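Local atomic coordinates of multisubunit Na+/H+ antiporter, A subunit (Anoxybacillus flavithermus, PDB entry 6Z16), a protein that probably serves as the large membrane-embedded A subunit of a multisubunit antiporter that exchanges sodium ions for protons across the cell membrane. Residues L95-D100 against S156-A161; G201-G206 against L238-F243; W300-V305 against L337-L342. All coordinates share one frame; numbering follows the deposited sequence.

Interaction 1: L95-D100 against S156-A161; sequences LRISFD and SDHLIA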
loop_
_atom_site.group_PDB
_atom_site.type_symbol
_atom_site.label_atom_id
_atom_site.label_comp_id
_atom_site.label_asym_id
_atom_site.label_seq_id
_atom_site.Cartn_x
_atom_site.Cartn_y
_atom_site.Cartn_z
ATOM N N LEU A 95 -60.586 52.979 21.835
ATOM C CA LEU A 95 -61.043 52.698 23.190
ATOM C C LEU A 95 -62.116 53.663 23.655
ATOM O O LEU A 95 -62.479 53.616 24.837
ATOM C CB LEU A 95 -59.890 52.736 24.187
ATOM C CG LEU A 95 -58.893 51.593 24.116
ATOM C CD1 LEU A 95 -57.796 51.810 25.121
ATOM C CD2 LEU A 95 -59.604 50.284 24.370
ATOM N N ARG A 96 -62.572 54.553 22.764
ATOM C CA ARG A 96 -63.732 55.421 22.963
ATOM C C ARG A 96 -63.482 56.398 24.117
ATOM O O ARG A 96 -64.253 56.496 25.072
ATOM C CB ARG A 96 -64.994 54.568 23.153
ATOM C CG ARG A 96 -66.325 55.238 22.953
ATOM C CD ARG A 96 -67.425 54.191 22.937
ATOM N NE ARG A 96 -67.548 53.466 24.200
ATOM C CZ ARG A 96 -67.275 52.174 24.349
ATOM N NH1 ARG A 96 -66.852 51.462 23.315
ATOM N NH2 ARG A 96 -67.416 51.594 25.532
ATOM N N ILE A 97 -62.359 57.112 24.030
ATOM C CA ILE A 97 -61.947 58.087 25.031
ATOM C C ILE A 97 -61.653 59.419 24.346
ATOM O O ILE A 97 -60.873 59.487 23.387
ATOM C CB ILE A 97 -60.729 57.601 25.841
ATOM C CG1 ILE A 97 -61.113 56.409 26.713
ATOM C CG2 ILE A 97 -60.155 58.706 26.708
ATOM C CD1 ILE A 97 -59.947 55.761 27.393
ATOM N N SER A 98 -62.280 60.478 24.840
ATOM C CA SER A 98 -62.061 61.809 24.311
ATOM C C SER A 98 -61.885 62.775 25.469
ATOM O O SER A 98 -62.173 62.455 26.622
ATOM C CB SER A 98 -63.224 62.236 23.417
ATOM O OG SER A 98 -63.334 61.381 22.297
ATOM N N PHE A 99 -61.370 63.956 25.159
ATOM C CA PHE A 99 -61.507 65.113 26.031
ATOM C C PHE A 99 -62.776 65.815 25.584
ATOM O O PHE A 99 -62.775 66.608 24.642
ATOM C CB PHE A 99 -60.294 66.024 25.938
ATOM C CG PHE A 99 -59.067 65.444 26.544
ATOM C CD1 PHE A 99 -58.877 65.487 27.910
ATOM C CD2 PHE A 99 -58.103 64.855 25.753
ATOM C CE1 PHE A 99 -57.747 64.952 28.479
ATOM C CE2 PHE A 99 -56.965 64.319 26.318
ATOM C CZ PHE A 99 -56.790 64.369 27.683
ATOM N N ASP A 100 -63.886 65.460 26.212
ATOM C CA ASP A 100 -65.108 66.195 25.968
ATOM C C ASP A 100 -65.143 67.423 26.866
ATOM O O ASP A 100 -64.444 67.506 27.877
ATOM C CB ASP A 100 -66.335 65.328 26.228
ATOM C CG ASP A 100 -66.454 64.175 25.270
ATOM O OD1 ASP A 100 -65.963 64.290 24.134
ATOM O OD2 ASP A 100 -67.055 63.150 25.653
ATOM N N SER A 156 -65.192 69.171 32.313
ATOM C CA SER A 156 -65.089 67.872 31.660
ATOM C C SER A 156 -66.420 67.139 31.610
ATOM O O SER A 156 -67.201 67.156 32.563
ATOM C CB SER A 156 -64.062 66.994 32.368
ATOM O OG SER A 156 -63.951 65.741 31.727
ATOM N N ASP A 157 -66.654 66.474 30.489
ATOM C CA ASP A 157 -67.832 65.659 30.253
ATOM C C ASP A 157 -67.496 64.174 30.164
ATOM O O ASP A 157 -68.391 63.334 30.300
ATOM C CB ASP A 157 -68.522 66.157 28.973
ATOM C CG ASP A 157 -69.758 65.383 28.619
ATOM O OD1 ASP A 157 -70.757 65.529 29.333
ATOM O OD2 ASP A 157 -69.727 64.628 27.629
ATOM N N HIS A 158 -66.226 63.831 30.002
ATOM C CA HIS A 158 -65.772 62.452 29.984
ATOM C C HIS A 158 -65.279 62.075 31.373
ATOM O O HIS A 158 -64.685 62.901 32.069
ATOM C CB HIS A 158 -64.650 62.290 28.963
ATOM C CG HIS A 158 -64.280 60.872 28.684
ATOM N ND1 HIS A 158 -64.988 60.079 27.809
ATOM C CD2 HIS A 158 -63.280 60.101 29.169
ATOM C CE1 HIS A 158 -64.429 58.887 27.753
ATOM N NE2 HIS A 158 -63.397 58.870 28.577
ATOM N N LEU A 159 -65.515 60.824 31.774
ATOM C CA LEU A 159 -65.180 60.405 33.134
ATOM C C LEU A 159 -63.685 60.168 33.321
ATOM O O LEU A 159 -63.128 60.524 34.366
ATOM C CB LEU A 159 -65.969 59.150 33.505
ATOM C CG LEU A 159 -67.463 59.342 33.752
ATOM C CD1 LEU A 159 -68.174 58.020 33.922
ATOM C CD2 LEU A 159 -67.673 60.206 34.970
ATOM N N ILE A 160 -63.018 59.576 32.329
ATOM C CA ILE A 160 -61.583 59.315 32.447
ATOM C C ILE A 160 -60.791 60.612 32.329
ATOM O O ILE A 160 -59.790 60.808 33.031
ATOM C CB ILE A 160 -61.148 58.246 31.418
ATOM C CG1 ILE A 160 -61.557 56.851 31.888
ATOM C CG2 ILE A 160 -59.650 58.246 31.154
ATOM C CD1 ILE A 160 -62.895 56.379 31.416
ATOM N N ALA A 161 -61.257 61.544 31.491
ATOM C CA ALA A 161 -60.633 62.863 31.421
ATOM C C ALA A 161 -60.809 63.629 32.725
ATOM O O ALA A 161 -59.874 64.294 33.192
ATOM C CB ALA A 161 -61.218 63.653 30.255
#
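Ser156 begins the contact, its CA lying 3.9 Å from Asp100 O. The 95-100 segment belongs to a two-stranded antiparallel hairpin, made of strands 85-90 and 97-103. Arg96 and Ile97 form a G1 beta bulge where the second strand begins. The partner is the loop leading into helix 159-177. Ser156 OG donates to His158 O, in the carbonyl plane and on a lone pair, and so ties this loop together.

Asp157 comes next. Its CB meets Asp100 CB at 3.6 Å. The two carboxylates are near as well, with Asp157 OD2 3.6 Å from Asp100 OD2 and their planes 42° apart. If both were charged they would probably repel. Arg221 of helix 220-223 touches Asp157 and may ease this.

His158 is the N-cap of the helix and buries the most area on its side. Its CG is anti to the backbone N (chi1 -169°), and the ring lies against the strand backbone. Ser98 O sits over one ring face, 3.3 Å from His158 CG. Arg96 O comes to the edge near the ring plane, 3.6 Å from His158 CE1. Asp100 OD2 is also at the edge, its carboxylate turned 82° from the ring. Ile97 crosses the histidine at about a right angle, and Ile97 CG2 is 3.7 Å from His158 NE2.

Ile160, in the first turn of the helix, adds a looser apolar contact with Ile97 through the two CG2 methyls. Phe389 of a neighbouring subunit packs on Ile160. Ala161 closes the contact beside Phe99, a residue of a phosphatidylethanolamine pocket whose ring also meets Trp91. Ala161 CB lies 3.8 Å from Phe99 CD1, obliquely to the ring.

Interaction 2: G201-G206 against L238-F243; sequences GLLMLG and LVLILF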
loop_
_atom_site.group_PDB
_atom_site.type_symbol
_atom_site.label_atom_id
_atom_site.label_comp_id
_atom_site.label_asym_id
_atom_site.label_seq_id
_atom_site.Cartn_x
_atom_site.Cartn_y
_atom_site.Cartn_z
ATOM N N GLY A 201 -58.957 59.464 45.334
ATOM C CA GLY A 201 -58.977 59.515 43.881
ATOM C C GLY A 201 -58.985 58.145 43.233
ATOM O O GLY A 201 -59.649 57.937 42.217
ATOM N N LEU A 202 -58.270 57.186 43.827
ATOM C CA LEU A 202 -58.270 55.827 43.290
ATOM C C LEU A 202 -59.621 55.148 43.481
ATOM O O LEU A 202 -60.125 54.481 42.562
ATOM C CB LEU A 202 -57.152 55.018 43.936
ATOM C CG LEU A 202 -55.763 55.477 43.503
ATOM C CD1 LEU A 202 -54.691 54.820 44.329
ATOM C CD2 LEU A 202 -55.560 55.170 42.040
ATOM N N LEU A 203 -60.247 55.330 44.650
ATOM C CA LEU A 203 -61.586 54.760 44.798
ATOM C C LEU A 203 -62.618 55.505 43.951
ATOM O O LEU A 203 -63.592 54.898 43.486
ATOM C CB LEU A 203 -61.975 54.725 46.272
ATOM C CG LEU A 203 -61.076 53.746 47.037
ATOM C CD1 LEU A 203 -61.352 53.755 48.514
ATOM C CD2 LEU A 203 -61.201 52.331 46.489
ATOM N N MET A 204 -62.379 56.792 43.682
ATOM C CA MET A 204 -63.185 57.544 42.726
ATOM C C MET A 204 -63.081 56.963 41.320
ATOM O O MET A 204 -64.086 56.874 40.604
ATOM C CB MET A 204 -62.732 59.003 42.725
ATOM C CG MET A 204 -63.461 59.877 41.741
ATOM S SD MET A 204 -65.146 60.257 42.199
ATOM C CE MET A 204 -64.833 61.635 43.272
ATOM N N LEU A 205 -61.865 56.585 40.908
ATOM C CA LEU A 205 -61.663 55.933 39.614
ATOM C C LEU A 205 -62.411 54.613 39.528
ATOM O O LEU A 205 -63.024 54.306 38.497
ATOM C CB LEU A 205 -60.174 55.700 39.362
ATOM C CG LEU A 205 -59.834 54.910 38.092
ATOM C CD1 LEU A 205 -60.286 55.634 36.838
ATOM C CD2 LEU A 205 -58.361 54.580 38.030
ATOM N N GLY A 206 -62.363 53.821 40.603
ATOM C CA GLY A 206 -63.117 52.574 40.627
ATOM C C GLY A 206 -64.615 52.786 40.500
ATOM O O GLY A 206 -65.299 52.052 39.775
ATOM N N LEU A 238 -71.921 53.999 43.455
ATOM C CA LEU A 238 -72.400 55.040 44.359
ATOM C C LEU A 238 -71.464 55.214 45.546
ATOM O O LEU A 238 -71.012 56.329 45.831
ATOM C CB LEU A 238 -73.810 54.676 44.823
ATOM C CG LEU A 238 -74.765 55.640 45.523
ATOM C CD1 LEU A 238 -76.171 55.205 45.183
ATOM C CD2 LEU A 238 -74.583 55.661 47.026
ATOM N N VAL A 239 -71.111 54.108 46.204
ATOM C CA VAL A 239 -70.300 54.180 47.416
ATOM C C VAL A 239 -68.870 54.614 47.097
ATOM O O VAL A 239 -68.286 55.422 47.825
ATOM C CB VAL A 239 -70.352 52.835 48.164
ATOM C CG1 VAL A 239 -69.420 52.829 49.360
ATOM C CG2 VAL A 239 -71.759 52.564 48.631
ATOM N N LEU A 240 -68.307 54.156 45.974
ATOM C CA LEU A 240 -66.920 54.506 45.668
ATOM C C LEU A 240 -66.780 55.952 45.188
ATOM O O LEU A 240 -65.860 56.662 45.627
ATOM C CB LEU A 240 -66.347 53.528 44.645
ATOM C CG LEU A 240 -66.071 52.111 45.148
ATOM C CD1 LEU A 240 -65.680 51.201 44.012
ATOM C CD2 LEU A 240 -64.991 52.133 46.202
ATOM N N ILE A 241 -67.673 56.404 44.288
ATOM C CA ILE A 241 -67.697 57.807 43.866
ATOM C C ILE A 241 -67.926 58.720 45.059
ATOM O O ILE A 241 -67.243 59.741 45.226
ATOM C CB ILE A 241 -68.777 58.024 42.788
ATOM C CG1 ILE A 241 -68.384 57.394 41.459
ATOM C CG2 ILE A 241 -69.079 59.494 42.587
ATOM C CD1 ILE A 241 -69.510 57.405 40.455
ATOM N N LEU A 242 -68.851 58.333 45.937
ATOM C CA LEU A 242 -69.187 59.142 47.094
ATOM C C LEU A 242 -68.046 59.181 48.096
ATOM O O LEU A 242 -67.807 60.213 48.733
ATOM C CB LEU A 242 -70.456 58.567 47.704
ATOM C CG LEU A 242 -71.236 59.410 48.673
ATOM C CD1 LEU A 242 -71.558 60.666 47.941
ATOM C CD2 LEU A 242 -72.499 58.677 49.046
ATOM N N PHE A 243 -67.294 58.087 48.180
ATOM C CA PHE A 243 -66.130 58.006 49.047
ATOM C C PHE A 243 -65.032 58.949 48.575
ATOM O O PHE A 243 -64.437 59.683 49.375
ATOM C CB PHE A 243 -65.636 56.562 49.046
ATOM C CG PHE A 243 -64.694 56.237 50.154
ATOM C CD1 PHE A 243 -65.177 55.804 51.381
ATOM C CD2 PHE A 243 -63.335 56.388 49.983
ATOM C CE1 PHE A 243 -64.317 55.499 52.399
ATOM C CE2 PHE A 243 -62.477 56.103 50.996
ATOM C CZ PHE A 243 -62.963 55.645 52.205
#
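Leu203 and Leu240 meet between two roughly antiparallel helix segments, 201-206 and 238-243, whose axes come within 7.2 Å. In both leucines CG lies beside the backbone N, anti to the carbonyl carbon (chi1 -66° and -71°), and from there the branches meet at CD2. The two side chains cross at about a right angle, and Leu203 CD2 is 3.8 Å from Leu240 CD2. Leu240 CB lies against the backbone at Leu203 O. Its other methyl, CD1, rests 4.0 Å from Gly206 C, where the glycine has no side chain. An alanine in place of Leu240 would probably open a gap beside Gly206, leaving Leu203 CD2 without its methyl partner.

Leu203 CD1 turns to Phe243 and touches CD2 and CE2 of the ring, both at 3.6 Å. The ring is poorly ordered.

Met204 reaches across with a folded chain, bent at chi2 and chi3. Its SD lies 4.0 Å from Ile241 CG2, and its CE packs 3.6 Å from Ile241 O. Val284 and Trp166, from helices 280-292 and 159-177, also touch this methionine.

Phe400 of a neighbouring subunit packs on Leu240, which places the pair near a subunit boundary; a phosphatidylethanolamine also touches this leucine. The two segments cross at a signed angle of -149°. They form an apolar, near-antiparallel helix pair in the transmembrane bundle of the NADH:quinone oxidoreductase/Mrp antiporter family.

Interaction 3: W300-V305 against L337-L342; sequences WTVALV and LITSLL. With PTY (phosphatidylethanolamine), chain P.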
loop_
_atom_site.group_PDB
_atom_site.type_symbol
_atom_site.label_atom_id
_atom_site.label_comp_id
_atom_site.label_asym_id
_atom_site.label_seq_id
_atom_site.Cartn_x
_atom_site.Cartn_y
_atom_site.Cartn_z
ATOM N N TRP A 300 -79.077 60.407 51.971
ATOM C CA TRP A 300 -78.928 60.412 53.414
ATOM C C TRP A 300 -77.474 60.305 53.834
ATOM O O TRP A 300 -77.104 60.912 54.842
ATOM C CB TRP A 300 -79.780 59.320 54.051
ATOM C CG TRP A 300 -81.256 59.596 53.922
ATOM C CD1 TRP A 300 -82.145 58.935 53.137
ATOM C CD2 TRP A 300 -81.993 60.657 54.547
ATOM N NE1 TRP A 300 -83.394 59.482 53.264
ATOM C CE2 TRP A 300 -83.327 60.546 54.120
ATOM C CE3 TRP A 300 -81.657 61.677 55.443
ATOM C CZ2 TRP A 300 -84.324 61.415 54.551
ATOM C CZ3 TRP A 300 -82.647 62.542 55.864
ATOM C CH2 TRP A 300 -83.965 62.405 55.420
ATOM N N THR A 301 -76.627 59.622 53.053
ATOM C CA THR A 301 -75.199 59.592 53.355
ATOM C C THR A 301 -74.591 60.984 53.253
ATOM O O THR A 301 -73.887 61.434 54.171
ATOM C CB THR A 301 -74.490 58.633 52.405
ATOM O OG1 THR A 301 -75.082 57.337 52.514
ATOM C CG2 THR A 301 -73.025 58.538 52.765
ATOM N N VAL A 302 -74.919 61.698 52.167
ATOM C CA VAL A 302 -74.398 63.044 51.931
ATOM C C VAL A 302 -74.858 64.003 53.024
ATOM O O VAL A 302 -74.033 64.688 53.650
ATOM C CB VAL A 302 -74.820 63.531 50.533
ATOM C CG1 VAL A 302 -74.490 64.949 50.356
ATOM C CG2 VAL A 302 -74.079 62.794 49.484
ATOM N N ALA A 303 -76.171 64.017 53.307
ATOM C CA ALA A 303 -76.730 64.942 54.289
ATOM C C ALA A 303 -76.188 64.683 55.692
ATOM O O ALA A 303 -75.783 65.623 56.395
ATOM C CB ALA A 303 -78.253 64.841 54.280
ATOM N N LEU A 304 -76.133 63.411 56.102
ATOM C CA LEU A 304 -75.718 63.116 57.465
ATOM C C LEU A 304 -74.233 63.368 57.669
ATOM O O LEU A 304 -73.848 63.917 58.708
ATOM C CB LEU A 304 -76.093 61.685 57.837
ATOM C CG LEU A 304 -77.596 61.419 57.991
ATOM C CD1 LEU A 304 -77.844 59.954 58.275
ATOM C CD2 LEU A 304 -78.241 62.298 59.047
ATOM N N VAL A 305 -73.384 63.043 56.684
ATOM C CA VAL A 305 -71.962 63.290 56.915
ATOM C C VAL A 305 -71.658 64.780 56.819
ATOM O O VAL A 305 -70.741 65.273 57.492
ATOM C CB VAL A 305 -71.075 62.449 55.972
ATOM C CG1 VAL A 305 -71.049 63.001 54.583
ATOM C CG2 VAL A 305 -69.668 62.340 56.511
ATOM N N LEU A 337 -71.562 72.254 55.613
ATOM C CA LEU A 337 -72.854 72.914 55.441
ATOM C C LEU A 337 -73.337 72.814 53.995
ATOM O O LEU A 337 -74.503 72.468 53.735
ATOM C CB LEU A 337 -72.729 74.374 55.877
ATOM C CG LEU A 337 -73.946 75.253 56.154
ATOM C CD1 LEU A 337 -73.551 76.270 57.195
ATOM C CD2 LEU A 337 -74.446 75.961 54.915
ATOM N N ILE A 338 -72.437 73.098 53.043
ATOM C CA ILE A 338 -72.782 73.060 51.621
ATOM C C ILE A 338 -73.174 71.650 51.192
ATOM O O ILE A 338 -74.167 71.457 50.477
ATOM C CB ILE A 338 -71.616 73.604 50.770
ATOM C CG1 ILE A 338 -71.356 75.074 51.081
ATOM C CG2 ILE A 338 -71.910 73.471 49.293
ATOM C CD1 ILE A 338 -70.029 75.575 50.569
ATOM N N THR A 339 -72.445 70.635 51.663
ATOM C CA THR A 339 -72.792 69.288 51.217
ATOM C C THR A 339 -74.044 68.741 51.907
ATOM O O THR A 339 -74.784 67.978 51.283
ATOM C CB THR A 339 -71.600 68.337 51.367
ATOM O OG1 THR A 339 -71.947 67.050 50.848
ATOM C CG2 THR A 339 -71.172 68.188 52.780
ATOM N N SER A 340 -74.348 69.158 53.143
ATOM C CA SER A 340 -75.623 68.768 53.746
ATOM C C SER A 340 -76.804 69.381 52.998
ATOM O O SER A 340 -77.837 68.718 52.785
ATOM C CB SER A 340 -75.650 69.174 55.215
ATOM O OG SER A 340 -75.641 70.579 55.342
ATOM N N LEU A 341 -76.658 70.637 52.561
ATOM C CA LEU A 341 -77.686 71.230 51.708
ATOM C C LEU A 341 -77.789 70.523 50.361
ATOM O O LEU A 341 -78.889 70.406 49.811
ATOM C CB LEU A 341 -77.415 72.714 51.510
ATOM C CG LEU A 341 -77.695 73.567 52.735
ATOM C CD1 LEU A 341 -77.193 74.973 52.517
ATOM C CD2 LEU A 341 -79.183 73.568 53.005
ATOM N N LEU A 342 -76.666 70.027 49.832
ATOM C CA LEU A 342 -76.717 69.217 48.615
ATOM C C LEU A 342 -77.459 67.898 48.829
ATOM O O LEU A 342 -78.137 67.415 47.916
ATOM C CB LEU A 342 -75.304 68.949 48.099
ATOM C CG LEU A 342 -74.550 70.105 47.453
ATOM C CD1 LEU A 342 -73.121 69.703 47.165
ATOM C CD2 LEU A 342 -75.259 70.511 46.176
HETATM C C1 PTY P . -83.755 56.117 57.201
HETATM C C2 PTY P . -90.074 57.800 53.338
HETATM C C3 PTY P . -88.744 58.471 53.731
HETATM O O4 PTY P . -82.652 56.989 57.539
HETATM C C5 PTY P . -85.256 55.695 55.253
HETATM C C6 PTY P . -83.871 56.073 55.701
HETATM O O7 PTY P . -82.946 55.073 55.165
HETATM C C8 PTY P . -81.731 55.502 54.792
HETATM O O10 PTY P . -81.313 56.600 55.032
HETATM C C11 PTY P . -81.002 54.456 53.996
HETATM C C12 PTY P . -79.668 53.992 54.575
HETATM C C13 PTY P . -78.553 55.032 54.528
HETATM C C14 PTY P . -77.200 54.481 54.939
HETATM C C15 PTY P . -76.180 55.531 55.349
HETATM C C16 PTY P . -76.522 56.242 56.645
HETATM C C17 PTY P . -75.309 56.783 57.385
HETATM C C18 PTY P . -74.560 57.873 56.643
HETATM C C19 PTY P . -73.301 58.353 57.348
HETATM C C20 PTY P . -72.168 57.340 57.353
HETATM C C30 PTY P . -81.811 56.570 58.485
HETATM C C31 PTY P . -80.677 57.535 58.667
HETATM O O30 PTY P . -81.950 55.547 59.096
HETATM C C32 PTY P . -80.047 57.492 60.054
HETATM C C33 PTY P . -80.995 57.933 61.158
HETATM C C34 PTY P . -80.375 57.930 62.545
HETATM C C35 PTY P . -79.341 59.020 62.764
HETATM C C36 PTY P . -79.920 60.424 62.761
HETATM C C37 PTY P . -78.897 61.509 63.054
HETATM P P1 PTY P . -86.629 57.891 55.241
HETATM O O11 PTY P . -88.096 57.602 54.692
HETATM O O12 PTY P . -86.770 58.784 56.260
HETATM O O13 PTY P . -85.778 58.291 54.206
HETATM O O14 PTY P . -86.205 56.612 55.839
HETATM N N1 PTY P . -91.042 58.827 52.949
#
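Val302 and Thr339 make the close side-chain contact in this near-antiparallel pairing of helices 296-316 and 323-347. The pair belongs to the membrane bundle of the NADH:quinone oxidoreductase/Mrp antiporter family. Val302 CG1 is anti to the backbone N (chi1 171°). It meets both oxygens of Thr339, with Thr339 O at 3.2 Å and Thr339 OG1 at 3.3 Å. One residue further along each helix, the backbones themselves come close, and Ala303 CA is 4.0 Å from Ser340 CA. Small residues permit this: Ser340 CB lies 3.7 Å from Ala303 O. Ser340 OG turns back to its own helix and donates to Leu337 O, which also accepts from Leu341 N on the same face of its plane.

The other side of 300-305 lines a lipid pocket. Trp300, Thr301 and Leu304 contact a phosphatidylethanolamine and not segment 337-342. Trp300 NE1 lies 2.8 Å from the phosphate oxygen O13 of the lipid, and lipid C6 sits over one face of the indole. Leu304 CD1 packs against C31 of an acyl chain at 3.7 Å.

Leu242 and Phe246 of helix 234-248 cover Val302. Helix 280-292 meets Thr339 through Ile282 and Ile285, and helices 360-391 and 428-440 contact Leu341.

In the fold
The three contacts follow one another along the chain. Helices 159-177 and 184-214 are consecutive and lead from interaction 1 to interaction 2; their centres are about 17 Å apart and their nearest atoms about 5 Å, without contact. Interactions 2 and 3 are also about 17 Å apart between centres, but they touch. Leu242 packs its CD1 3.6 Å from Val302 CG2, and its CD2 3.8 Å from Thr301 CG2, which joins the two helix pairs. Interactions 1 and 3 are about 28 Å apart between centres. Each contact includes at least one residue of a phosphatidylethanolamine pocket, and these pockets are distinct. Interactions 1 and 2 also meet a neighbouring subunit; interaction 3 touches no other protein chain.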